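Long-range contacts in sporozoite microneme protein essential for cell traversal (Plasmodium berghei, PDB 4U5A), which is needed by malaria sporozoites to traverse host cells and folds as a four-helix bundle: residues Glu13-Leu17 / Lys95-Lys99; Tyr57-Pro61 / Ile174-Tyr178; Val101-Ile105 / Asp191-Leu196; His122-Tyr127 / Glu169-Ile174. One frame throughout, in Å; residues are numbered along the deposited sequence.

All four contacts join helices of one bundle. Contacts 1, 3 and 4 all use helix 88-126. Contact 1 pairs it with helix 10-39, whereas contacts 3 and 4 join it to helix 167-197 at two places whose centres lie 33 Å apart. Contact 2 ties helix 167-197 to the joint between the short helix 49-57 and helix 59-84. Contacts 1 and 3 are neighbours, centre to centre 13 Å, on one side of the chain's centre. Contacts 2 and 4, whose centres are 12 Å apart, share Ile174 and lie on the other side. The most distant pair is contacts 1 and 4, with centres 42 Å apart.

Contact 1. Residues Glu13-Leu17 / Lys95-Lys99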
loop_
_atom_site.group_PDB
_atom_site.type_symbol
_atom_site.label_atom_id
_atom_site.label_comp_id
_atom_site.label_asym_id
_atom_site.label_seq_id
_atom_site.Cartn_x
_atom_site.Cartn_y
_atom_site.Cartn_z
ATOM N N GLU A 13 9.842 -5.438 -23.730
ATOM C CA GLU A 13 9.237 -4.211 -23.219
ATOM C C GLU A 13 8.111 -4.525 -22.231
ATOM O O GLU A 13 7.954 -3.848 -21.203
ATOM C CB GLU A 13 8.719 -3.358 -24.382
ATOM C CG GLU A 13 9.831 -2.759 -25.245
ATOM C CD GLU A 13 9.321 -2.138 -26.535
ATOM O OE1 GLU A 13 8.252 -2.562 -27.022
ATOM O OE2 GLU A 13 9.991 -1.223 -27.061
ATOM N N PHE A 14 7.343 -5.567 -22.538
ATOM C CA PHE A 14 6.305 -6.048 -21.628
ATOM C C PHE A 14 6.951 -6.604 -20.359
ATOM O O PHE A 14 6.473 -6.369 -19.236
ATOM C CB PHE A 14 5.430 -7.096 -22.321
ATOM C CG PHE A 14 4.349 -6.498 -23.181
ATOM C CD1 PHE A 14 3.019 -6.572 -22.799
ATOM C CD2 PHE A 14 4.668 -5.844 -24.362
ATOM C CE1 PHE A 14 2.025 -6.016 -23.585
ATOM C CE2 PHE A 14 3.680 -5.284 -25.151
ATOM C CZ PHE A 14 2.357 -5.369 -24.761
ATOM N N ASP A 15 8.038 -7.349 -20.551
ATOM C CA ASP A 15 8.843 -7.830 -19.440
ATOM C C ASP A 15 9.284 -6.653 -18.562
ATOM O O ASP A 15 9.318 -6.759 -17.331
ATOM C CB ASP A 15 10.059 -8.605 -19.954
ATOM C CG ASP A 15 9.696 -9.993 -20.461
ATOM O OD1 ASP A 15 8.586 -10.469 -20.140
ATOM O OD2 ASP A 15 10.518 -10.605 -21.176
ATOM N N LYS A 16 9.596 -5.527 -19.201
ATOM C CA LYS A 16 9.970 -4.316 -18.476
ATOM C C LYS A 16 8.790 -3.767 -17.681
ATOM O O LYS A 16 8.965 -3.287 -16.560
ATOM C CB LYS A 16 10.506 -3.258 -19.429
ATOM N N LEU A 17 7.592 -3.829 -18.260
ATOM C CA LEU A 17 6.391 -3.447 -17.512
ATOM C C LEU A 17 6.279 -4.266 -16.224
ATOM O O LEU A 17 6.105 -3.710 -15.124
ATOM C CB LEU A 17 5.136 -3.619 -18.371
ATOM C CG LEU A 17 4.923 -2.570 -19.466
ATOM C CD1 LEU A 17 3.775 -2.953 -20.383
ATOM C CD2 LEU A 17 4.659 -1.215 -18.833
ATOM N N LYS A 95 -0.024 -1.591 -24.433
ATOM C CA LYS A 95 1.095 -1.278 -23.555
ATOM C C LYS A 95 0.759 -0.035 -22.729
ATOM O O LYS A 95 0.942 -0.009 -21.502
ATOM C CB LYS A 95 2.360 -1.054 -24.382
ATOM C CG LYS A 95 3.643 -0.961 -23.591
ATOM C CD LYS A 95 4.841 -1.123 -24.511
ATOM C CE LYS A 95 5.134 0.179 -25.238
ATOM N NZ LYS A 95 6.293 0.059 -26.164
ATOM N N GLU A 96 0.202 0.966 -23.408
ATOM C CA GLU A 96 -0.262 2.183 -22.749
ATOM C C GLU A 96 -1.319 1.907 -21.668
ATOM O O GLU A 96 -1.234 2.434 -20.554
ATOM C CB GLU A 96 -0.824 3.138 -23.806
ATOM C CG GLU A 96 -1.566 4.345 -23.275
ATOM C CD GLU A 96 -2.292 5.097 -24.374
ATOM O OE1 GLU A 96 -2.163 4.702 -25.553
ATOM O OE2 GLU A 96 -3.002 6.075 -24.061
ATOM N N LYS A 97 -2.287 1.056 -21.991
ATOM C CA LYS A 97 -3.355 0.694 -21.060
ATOM C C LYS A 97 -2.821 0.006 -19.802
ATOM O O LYS A 97 -3.245 0.309 -18.678
ATOM C CB LYS A 97 -4.374 -0.212 -21.756
ATOM C CG LYS A 97 -5.201 0.490 -22.821
ATOM C CD LYS A 97 -6.184 -0.465 -23.471
ATOM C CE LYS A 97 -7.041 0.240 -24.510
ATOM N NZ LYS A 97 -7.981 -0.699 -25.186
ATOM N N ILE A 98 -1.890 -0.920 -19.999
ATOM C CA ILE A 98 -1.270 -1.626 -18.887
ATOM C C ILE A 98 -0.517 -0.639 -17.996
ATOM O O ILE A 98 -0.642 -0.677 -16.761
ATOM C CB ILE A 98 -0.320 -2.734 -19.387
ATOM C CG1 ILE A 98 -1.115 -3.804 -20.138
ATOM C CG2 ILE A 98 0.423 -3.368 -18.230
ATOM C CD1 ILE A 98 -0.252 -4.825 -20.849
ATOM N N LYS A 99 0.242 0.257 -18.625
ATOM C CA LYS A 99 0.935 1.306 -17.883
ATOM C C LYS A 99 -0.051 2.128 -17.050
ATOM O O LYS A 99 0.219 2.441 -15.885
ATOM C CB LYS A 99 1.713 2.204 -18.831
#
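The two short helical segments run almost parallel, with 9° between their N-to-C directions and an axis approach of 11.1 Å, and the register pairs Phe14 with Lys95 and Leu17 with Lys99. This is helix-on-helix packing in a four-helix bundle, joining helix 10-39 to helix 88-126. Because Phe14 and Leu17, like Lys95 and Ile98, are three residues apart, each pair lies on one side of its helix. Ile98 offers a branched apolar surface to both partners: its CD1 is 3.8 Å from Phe14 CE1, and its CG2 is 4.0 Å from Leu17 CD1. Ile76 of helix 59-84 also touches Phe14 and Leu17, adding a third helix to this apolar patch. Lys95 suits the margin of the patch because it is two-natured. Its aliphatic stem packs on Leu17, with CG 3.8 Å from Leu17 CD1, while a bend at chi3 (p) turns the ammonium to Glu13. There it forms a salt bridge with a weak hydrogen bond, Lys95 NZ to Glu13 OE1, at 3.4 Å.

Contact 2. Residues Tyr57-Pro61 / Ile174-Tyr178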
loop_
_atom_site.group_PDB
_atom_site.type_symbol
_atom_site.label_atom_id
_atom_site.label_comp_id
_atom_site.label_asym_id
_atom_site.label_seq_id
_atom_site.Cartn_x
_atom_site.Cartn_y
_atom_site.Cartn_z
ATOM N N TYR A 57 0.521 -8.744 12.546
ATOM C CA TYR A 57 -0.353 -7.905 11.722
ATOM C C TYR A 57 0.298 -7.469 10.409
ATOM O O TYR A 57 -0.382 -7.290 9.401
ATOM C CB TYR A 57 -0.786 -6.662 12.504
ATOM C CG TYR A 57 -1.985 -6.876 13.399
ATOM C CD1 TYR A 57 -2.651 -8.094 13.428
ATOM C CD2 TYR A 57 -2.455 -5.857 14.212
ATOM C CE1 TYR A 57 -3.750 -8.290 14.248
ATOM C CE2 TYR A 57 -3.551 -6.044 15.029
ATOM C CZ TYR A 57 -4.194 -7.258 15.046
ATOM O OH TYR A 57 -5.285 -7.434 15.866
ATOM N N SER A 58 1.614 -7.287 10.432
ATOM C CA SER A 58 2.334 -6.741 9.286
ATOM C C SER A 58 2.490 -7.717 8.120
ATOM O O SER A 58 2.929 -7.327 7.039
ATOM C CB SER A 58 3.719 -6.264 9.726
ATOM O OG SER A 58 4.495 -7.347 10.206
ATOM N N PHE A 59 2.125 -8.976 8.329
ATOM C CA PHE A 59 2.344 -9.998 7.309
ATOM C C PHE A 59 1.252 -10.006 6.248
ATOM O O PHE A 59 1.500 -10.366 5.096
ATOM C CB PHE A 59 2.462 -11.379 7.956
ATOM C CG PHE A 59 3.758 -11.595 8.689
ATOM C CD1 PHE A 59 4.885 -10.853 8.363
ATOM C CD2 PHE A 59 3.854 -12.543 9.697
ATOM C CE1 PHE A 59 6.082 -11.047 9.033
ATOM C CE2 PHE A 59 5.047 -12.742 10.370
ATOM C CZ PHE A 59 6.163 -11.994 10.037
ATOM N N VAL A 60 0.046 -9.607 6.631
ATOM C CA VAL A 60 -1.079 -9.624 5.703
ATOM C C VAL A 60 -0.966 -8.554 4.599
ATOM O O VAL A 60 -1.201 -8.867 3.433
ATOM C CB VAL A 60 -2.423 -9.474 6.455
ATOM C CG1 VAL A 60 -3.598 -9.579 5.496
ATOM C CG2 VAL A 60 -2.538 -10.537 7.525
ATOM N N PRO A 61 -0.601 -7.299 4.947
ATOM C CA PRO A 61 -0.469 -6.319 3.863
ATOM C C PRO A 61 0.588 -6.707 2.835
ATOM O O PRO A 61 0.412 -6.399 1.657
ATOM C CB PRO A 61 -0.065 -5.035 4.598
ATOM C CG PRO A 61 -0.624 -5.194 5.954
ATOM C CD PRO A 61 -0.467 -6.652 6.266
ATOM N N ILE A 174 -6.933 -0.591 17.473
ATOM C CA ILE A 174 -6.311 -0.782 16.170
ATOM C C ILE A 174 -7.081 -1.768 15.296
ATOM O O ILE A 174 -6.824 -1.857 14.096
ATOM C CB ILE A 174 -4.846 -1.263 16.294
ATOM C CG1 ILE A 174 -4.788 -2.693 16.830
ATOM C CG2 ILE A 174 -4.036 -0.318 17.171
ATOM C CD1 ILE A 174 -3.385 -3.241 16.901
ATOM N N THR A 175 -8.018 -2.510 15.882
ATOM C CA THR A 175 -8.792 -3.465 15.088
ATOM C C THR A 175 -9.625 -2.784 13.982
ATOM O O THR A 175 -9.600 -3.237 12.838
ATOM C CB THR A 175 -9.719 -4.336 15.978
ATOM O OG1 THR A 175 -8.925 -5.245 16.752
ATOM C CG2 THR A 175 -10.692 -5.135 15.128
ATOM N N PRO A 176 -10.356 -1.693 14.302
ATOM C CA PRO A 176 -11.071 -1.078 13.175
ATOM C C PRO A 176 -10.139 -0.474 12.127
ATOM O O PRO A 176 -10.415 -0.579 10.933
ATOM C CB PRO A 176 -11.898 0.030 13.836
ATOM C CG PRO A 176 -11.996 -0.334 15.260
ATOM C CD PRO A 176 -10.777 -1.133 15.600
ATOM N N ILE A 177 -9.046 0.134 12.578
ATOM C CA ILE A 177 -8.084 0.770 11.684
ATOM C C ILE A 177 -7.409 -0.250 10.768
ATOM O O ILE A 177 -7.334 -0.056 9.555
ATOM C CB ILE A 177 -7.013 1.548 12.486
ATOM C CG1 ILE A 177 -7.662 2.713 13.239
ATOM C CG2 ILE A 177 -5.913 2.067 11.574
ATOM C CD1 ILE A 177 -6.714 3.473 14.141
ATOM N N TYR A 178 -6.937 -1.342 11.360
ATOM C CA TYR A 178 -6.262 -2.401 10.615
ATOM C C TYR A 178 -7.219 -3.139 9.673
ATOM O O TYR A 178 -6.854 -3.452 8.539
ATOM C CB TYR A 178 -5.586 -3.374 11.589
ATOM C CG TYR A 178 -5.024 -4.617 10.946
ATOM C CD1 TYR A 178 -3.802 -4.587 10.281
ATOM C CD2 TYR A 178 -5.693 -5.830 11.036
ATOM C CE1 TYR A 178 -3.283 -5.725 9.694
ATOM C CE2 TYR A 178 -5.182 -6.972 10.459
ATOM C CZ TYR A 178 -3.978 -6.915 9.789
ATOM O OH TYR A 178 -3.469 -8.056 9.215
#
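Two tyrosines lie flat on one another where the joint between helix 49-57 and helix 59-84 meets helix 167-197 of the four-helix bundle. The Tyr178 ring reaches to the Tyr57 backbone, while the Tyr57 ring runs past Tyr178 to the side of Ile174. One ring thus lies over the other: the Tyr57 and Tyr178 rings form a face-to-face stack with centroids 4.3 Å apart and planes at 11°. Flat, broad side chains suit this gap, since the nearest CA atoms, those of Tyr57 and Tyr178, are 8.2 Å apart and leave room for the stacked rings.

The hydroxyl end of Tyr178 is the bump. It fits a hollow on the 57-61 side lined by the Tyr57 carbonyl, Val60 and Pro61, with Tyr178 OH only 3.1 Å from Val60 CG2 and 4.4 Å from Pro61 CD. In return Tyr57 slots in beside Ile174, whose CD1 meets the ring edge at 3.4 Å from Tyr57 CE2; Phe36 of helix 10-39 also touches Tyr57. Helix 167-197 is kinked at Pro176, whose nitrogen has no hydrogen to bond to the turn before, and next to it Thr175 turns its hydroxyl to the backbone oxygen of Ile171. Tyrosine suits position 178 because it both fills the hollow and satisfies a backbone group: Tyr178 OH donates a hydrogen bond to Tyr57 O at 3.2 Å.

Contact 3. Residues Val101-Ile105 / Asp191-Leu196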
loop_
_atom_site.group_PDB
_atom_site.type_symbol
_atom_site.label_atom_id
_atom_site.label_comp_id
_atom_site.label_asym_id
_atom_site.label_seq_id
_atom_site.Cartn_x
_atom_site.Cartn_y
_atom_site.Cartn_z
ATOM N N VAL A 101 -3.045 1.206 -15.887
ATOM C CA VAL A 101 -3.548 0.386 -14.788
ATOM C C VAL A 101 -2.535 0.349 -13.644
ATOM O O VAL A 101 -2.889 0.533 -12.468
ATOM C CB VAL A 101 -3.874 -1.048 -15.261
ATOM C CG1 VAL A 101 -4.156 -1.956 -14.082
ATOM C CG2 VAL A 101 -5.063 -1.033 -16.208
ATOM N N CYS A 102 -1.271 0.125 -13.998
ATOM C CA CYS A 102 -0.199 0.102 -13.009
ATOM C C CYS A 102 -0.122 1.424 -12.237
ATOM O O CYS A 102 -0.035 1.434 -11.000
ATOM C CB CYS A 102 1.141 -0.189 -13.685
ATOM S SG CYS A 102 1.275 -1.840 -14.406
ATOM N N ASN A 103 -0.175 2.535 -12.967
ATOM C CA ASN A 103 -0.123 3.847 -12.334
ATOM C C ASN A 103 -1.316 4.079 -11.414
ATOM O O ASN A 103 -1.175 4.675 -10.345
ATOM C CB ASN A 103 -0.071 4.953 -13.388
ATOM C CG ASN A 103 1.241 4.976 -14.146
ATOM O OD1 ASN A 103 2.253 4.454 -13.678
ATOM N ND2 ASN A 103 1.229 5.580 -15.332
ATOM N N PHE A 104 -2.483 3.595 -11.828
ATOM C CA PHE A 104 -3.686 3.661 -11.002
ATOM C C PHE A 104 -3.455 2.957 -9.667
ATOM O O PHE A 104 -3.675 3.540 -8.588
ATOM C CB PHE A 104 -4.876 3.051 -11.745
ATOM C CG PHE A 104 -6.067 2.775 -10.874
ATOM C CD1 PHE A 104 -6.978 3.778 -10.583
ATOM C CD2 PHE A 104 -6.290 1.502 -10.366
ATOM C CE1 PHE A 104 -8.082 3.524 -9.785
ATOM C CE2 PHE A 104 -7.389 1.239 -9.569
ATOM C CZ PHE A 104 -8.288 2.253 -9.278
ATOM N N ILE A 105 -3.000 1.708 -9.750
ATOM C CA ILE A 105 -2.717 0.926 -8.550
ATOM C C ILE A 105 -1.734 1.658 -7.635
ATOM O O ILE A 105 -1.983 1.796 -6.431
ATOM C CB ILE A 105 -2.145 -0.467 -8.896
ATOM C CG1 ILE A 105 -3.151 -1.271 -9.725
ATOM C CG2 ILE A 105 -1.808 -1.231 -7.629
ATOM C CD1 ILE A 105 -4.463 -1.548 -9.003
ATOM N N ASP A 191 -10.377 -4.169 -7.887
ATOM C CA ASP A 191 -10.348 -3.155 -8.940
ATOM C C ASP A 191 -9.332 -3.509 -10.024
ATOM O O ASP A 191 -9.579 -3.295 -11.210
ATOM C CB ASP A 191 -10.027 -1.773 -8.358
ATOM C CG ASP A 191 -11.150 -1.224 -7.496
ATOM O OD1 ASP A 191 -12.313 -1.637 -7.687
ATOM O OD2 ASP A 191 -10.866 -0.369 -6.628
ATOM N N LEU A 192 -8.195 -4.057 -9.606
ATOM C CA LEU A 192 -7.146 -4.473 -10.532
ATOM C C LEU A 192 -7.622 -5.602 -11.444
ATOM O O LEU A 192 -7.380 -5.586 -12.650
ATOM C CB LEU A 192 -5.900 -4.911 -9.763
ATOM C CG LEU A 192 -4.758 -5.503 -10.592
ATOM C CD1 LEU A 192 -4.199 -4.479 -11.559
ATOM C CD2 LEU A 192 -3.660 -6.021 -9.681
ATOM N N GLN A 193 -8.296 -6.586 -10.859
ATOM C CA GLN A 193 -8.799 -7.715 -11.626
ATOM C C GLN A 193 -9.895 -7.291 -12.594
ATOM O O GLN A 193 -10.071 -7.902 -13.648
ATOM C CB GLN A 193 -9.304 -8.816 -10.693
ATOM C CG GLN A 193 -8.190 -9.680 -10.121
ATOM C CD GLN A 193 -8.695 -10.721 -9.146
ATOM O OE1 GLN A 193 -9.694 -10.513 -8.457
ATOM N NE2 GLN A 193 -8.016 -11.857 -9.097
ATOM N N ILE A 194 -10.619 -6.235 -12.239
ATOM C CA ILE A 194 -11.665 -5.710 -13.105
ATOM C C ILE A 194 -11.060 -4.934 -14.276
ATOM O O ILE A 194 -11.440 -5.141 -15.430
ATOM C CB ILE A 194 -12.640 -4.809 -12.322
ATOM C CG1 ILE A 194 -13.511 -5.662 -11.395
ATOM C CG2 ILE A 194 -13.525 -4.016 -13.268
ATOM C CD1 ILE A 194 -14.455 -4.862 -10.521
ATOM N N LYS A 195 -10.108 -4.054 -13.982
ATOM C CA LYS A 195 -9.498 -3.227 -15.017
ATOM C C LYS A 195 -8.681 -4.052 -16.005
ATOM O O LYS A 195 -8.623 -3.724 -17.189
ATOM C CB LYS A 195 -8.616 -2.145 -14.389
ATOM C CG LYS A 195 -9.396 -0.974 -13.830
ATOM C CD LYS A 195 -8.488 0.151 -13.357
ATOM C CE LYS A 195 -9.307 1.391 -13.032
ATOM N NZ LYS A 195 -10.379 1.090 -12.041
ATOM N N LEU A 196 -8.062 -5.128 -15.528
ATOM C CA LEU A 196 -7.288 -5.999 -16.407
ATOM C C LEU A 196 -8.206 -6.784 -17.334
ATOM O O LEU A 196 -7.858 -7.054 -18.482
ATOM C CB LEU A 196 -6.416 -6.958 -15.595
ATOM C CG LEU A 196 -5.183 -6.347 -14.930
ATOM C CD1 LEU A 196 -4.392 -7.416 -14.202
ATOM C CD2 LEU A 196 -4.312 -5.652 -15.967
#
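This is an antiparallel helix pair of the four-helix bundle, in which helix 88-126 lies against helix 167-197 through an apolar seam with an aromatic-lysine contact at its margin. The short axes approach to 10.7 Å, their directions differ by 165°, and the register matches Val101 with Lys195 and Ile105 with Leu192.

Val101, Ile105, Leu192 and Leu196 are buried and make up the seam. Branched aliphatic side chains serve well here, since several methyl groups can fit closely without leaving a polar atom unsatisfied. Val101 sits between the two leucines: its CG1 is 3.6 Å from Leu192 CD1 and 4.2 Å from Leu196 CD2. Ile105 adds a further contact, with CD1 3.7 Å from Leu192 CB. Helix 59-84 continues the core beyond the leucines, where Leu192 touches Ile68 and Leu196 touches Phe75.

Toward the solvent the seam gives way to Phe104, Lys195 and Asp191. Phe104 can pack against the long lysine chain and receive its charge on the same ring, while Asp191 CB lies at the ring's edge, 4.2 Å from Phe104 CE2. Lys195 CE stands 3.8 Å above the centre of the Phe104 ring, just 4° from the normal, in a CH-pi contact. The ammonium makes a cation-pi contact, with Lys195 NZ 4.0 Å from the Phe104 ring centroid.

Contact 4. Residues His122-Tyr127 / Glu169-Ile174; sequences HIILKY and ELINFI
Phe173 (chi1 178°, chi2 67°) lies under the aliphatic chain of Lys126. Lys126 CD sits over the ring face, 3.6 Å from the Phe173 centroid and 9° off the normal, a CH-pi contact; Lys126 NZ makes an off-centre cation-pi contact, 4.8 Å from that centroid. Lysine suits this face: its methylenes (t, t, t, then m) cover the ring while Lys126 NZ donates a hydrogen bond to Tyr127 OH at 2.6 Å. The edge of Phe173 points at the face of His122 (chi1 t), centroids 5.1 Å apart and planes at 83°, a T-shaped pair. The segments form an antiparallel pair of the four-helix bundle, helix 122-126 against 169-174, axes 11.6 Å apart at closest, directions at 154°. In register, Ile123 CA is 7.6 Å from Ile174 CA and Tyr127 CA 7.5 Å from Leu170 CA. Branched and apolar, Ile123 (m, t) packs on Phe173 and Ile174, its CD1 3.9 Å from Ile174 CG2 and CG1 3.9 Å from Phe173 CE2. Tyr127 leaves helical angles (phi/psi -122°/-73°). With chi1 m it lays its ring face over Leu170, CZ 3.9 Å from Leu170 CA, completing an aromatic cluster with His122 and Phe173; Tyr127 CE2 is 3.4 Å from Phe173 CD2.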
loop_
_atom_site.group_PDB
_atom_site.type_symbol
_atom_site.label_atom_id
_atom_site.label_comp_id
_atom_site.label_asym_id
_atom_site.label_seq_id
_atom_site.Cartn_x
_atom_site.Cartn_y
_atom_site.Cartn_z
ATOM N N HIS A 122 -1.325 8.481 15.004
ATOM C CA HIS A 122 -2.431 8.402 15.950
ATOM C C HIS A 122 -2.215 7.273 16.966
ATOM O O HIS A 122 -2.441 7.452 18.171
ATOM C CB HIS A 122 -3.746 8.202 15.192
ATOM C CG HIS A 122 -4.969 8.448 16.016
ATOM N ND1 HIS A 122 -4.918 8.914 17.313
ATOM C CD2 HIS A 122 -6.286 8.293 15.728
ATOM C CE1 HIS A 122 -6.144 9.034 17.788
ATOM N NE2 HIS A 122 -6.994 8.663 16.843
ATOM N N ILE A 123 -1.771 6.116 16.477
ATOM C CA ILE A 123 -1.521 4.966 17.343
ATOM C C ILE A 123 -0.375 5.237 18.319
ATOM O O ILE A 123 -0.498 4.970 19.518
ATOM C CB ILE A 123 -1.203 3.693 16.523
ATOM C CG1 ILE A 123 -2.451 3.209 15.775
ATOM C CG2 ILE A 123 -0.679 2.586 17.426
ATOM C CD1 ILE A 123 -2.175 2.100 14.773
ATOM N N ILE A 124 0.738 5.757 17.804
ATOM C CA ILE A 124 1.887 6.077 18.652
ATOM C C ILE A 124 1.497 7.069 19.742
ATOM O O ILE A 124 1.876 6.899 20.897
ATOM C CB ILE A 124 3.076 6.637 17.836
ATOM C CG1 ILE A 124 3.813 5.497 17.122
ATOM C CG2 ILE A 124 4.065 7.340 18.741
ATOM C CD1 ILE A 124 4.999 5.946 16.277
ATOM N N LEU A 125 0.724 8.089 19.384
ATOM C CA LEU A 125 0.286 9.063 20.376
ATOM C C LEU A 125 -0.637 8.454 21.435
ATOM O O LEU A 125 -0.391 8.606 22.634
ATOM C CB LEU A 125 -0.419 10.242 19.701
ATOM C CG LEU A 125 0.487 11.242 18.983
ATOM C CD1 LEU A 125 -0.295 12.462 18.520
ATOM C CD2 LEU A 125 1.620 11.653 19.902
ATOM N N LYS A 126 -1.693 7.770 20.999
ATOM C CA LYS A 126 -2.711 7.291 21.935
ATOM C C LYS A 126 -2.175 6.270 22.942
ATOM O O LYS A 126 -2.641 6.220 24.081
ATOM C CB LYS A 126 -3.906 6.703 21.180
ATOM C CG LYS A 126 -5.070 6.307 22.089
ATOM C CD LYS A 126 -6.311 5.938 21.292
ATOM C CE LYS A 126 -7.517 5.701 22.195
ATOM N NZ LYS A 126 -7.368 4.505 23.068
ATOM N N TYR A 127 -1.201 5.459 22.535
ATOM C CA TYR A 127 -0.680 4.418 23.422
ATOM C C TYR A 127 0.818 4.539 23.660
ATOM O O TYR A 127 1.239 4.907 24.758
ATOM C CB TYR A 127 -1.013 3.028 22.875
ATOM C CG TYR A 127 -2.496 2.761 22.861
ATOM C CD1 TYR A 127 -3.175 2.474 24.036
ATOM C CD2 TYR A 127 -3.219 2.809 21.679
ATOM C CE1 TYR A 127 -4.534 2.241 24.036
ATOM C CE2 TYR A 127 -4.580 2.574 21.669
ATOM C CZ TYR A 127 -5.231 2.290 22.850
ATOM O OH TYR A 127 -6.586 2.057 22.856
ATOM N N GLU A 169 -7.445 -3.085 25.187
ATOM C CA GLU A 169 -7.800 -1.746 24.746
ATOM C C GLU A 169 -7.096 -1.399 23.438
ATOM O O GLU A 169 -7.686 -0.776 22.554
ATOM C CB GLU A 169 -7.442 -0.721 25.819
ATOM C CG GLU A 169 -8.461 -0.597 26.946
ATOM C CD GLU A 169 -9.888 -0.856 26.493
ATOM O OE1 GLU A 169 -10.380 -0.140 25.594
ATOM O OE2 GLU A 169 -10.518 -1.782 27.048
ATOM N N LEU A 170 -5.831 -1.803 23.325
ATOM C CA LEU A 170 -5.049 -1.550 22.117
ATOM C C LEU A 170 -5.626 -2.354 20.950
ATOM O O LEU A 170 -5.736 -1.843 19.831
ATOM C CB LEU A 170 -3.570 -1.882 22.356
ATOM C CG LEU A 170 -2.536 -1.627 21.250
ATOM C CD1 LEU A 170 -1.184 -1.294 21.858
ATOM C CD2 LEU A 170 -2.399 -2.826 20.331
ATOM N N ILE A 171 -5.985 -3.609 21.211
ATOM C CA ILE A 171 -6.687 -4.414 20.218
ATOM C C ILE A 171 -7.978 -3.709 19.823
ATOM O O ILE A 171 -8.281 -3.563 18.633
ATOM C CB ILE A 171 -7.019 -5.843 20.734
ATOM C CG1 ILE A 171 -5.833 -6.794 20.547
ATOM C CG2 ILE A 171 -8.141 -6.453 19.931
ATOM C CD1 ILE A 171 -4.670 -6.555 21.450
ATOM N N ASN A 172 -8.710 -3.227 20.824
ATOM C CA ASN A 172 -9.976 -2.554 20.565
ATOM C C ASN A 172 -9.810 -1.287 19.729
ATOM O O ASN A 172 -10.726 -0.886 19.012
ATOM C CB ASN A 172 -10.669 -2.214 21.890
ATOM C CG ASN A 172 -11.841 -1.262 21.714
ATOM O OD1 ASN A 172 -12.759 -1.523 20.934
ATOM N ND2 ASN A 172 -11.805 -0.142 22.428
ATOM N N PHE A 173 -8.629 -0.678 19.787
ATOM C CA PHE A 173 -8.405 0.555 19.040
ATOM C C PHE A 173 -7.885 0.324 17.626
ATOM O O PHE A 173 -8.337 0.972 16.682
ATOM C CB PHE A 173 -7.437 1.471 19.785
ATOM C CG PHE A 173 -7.121 2.738 19.043
ATOM C CD1 PHE A 173 -8.105 3.692 18.831
ATOM C CD2 PHE A 173 -5.846 2.977 18.558
ATOM C CE1 PHE A 173 -7.824 4.861 18.147
ATOM C CE2 PHE A 173 -5.556 4.146 17.877
ATOM C CZ PHE A 173 -6.547 5.089 17.670
ATOM N N ILE A 174 -6.933 -0.591 17.473
ATOM C CA ILE A 174 -6.311 -0.782 16.170
ATOM C C ILE A 174 -7.081 -1.768 15.296
ATOM O O ILE A 174 -6.824 -1.857 14.096
ATOM C CB ILE A 174 -4.846 -1.263 16.294
ATOM C CG1 ILE A 174 -4.788 -2.693 16.830
ATOM C CG2 ILE A 174 -4.036 -0.318 17.171
ATOM C CD1 ILE A 174 -3.385 -3.241 16.901
#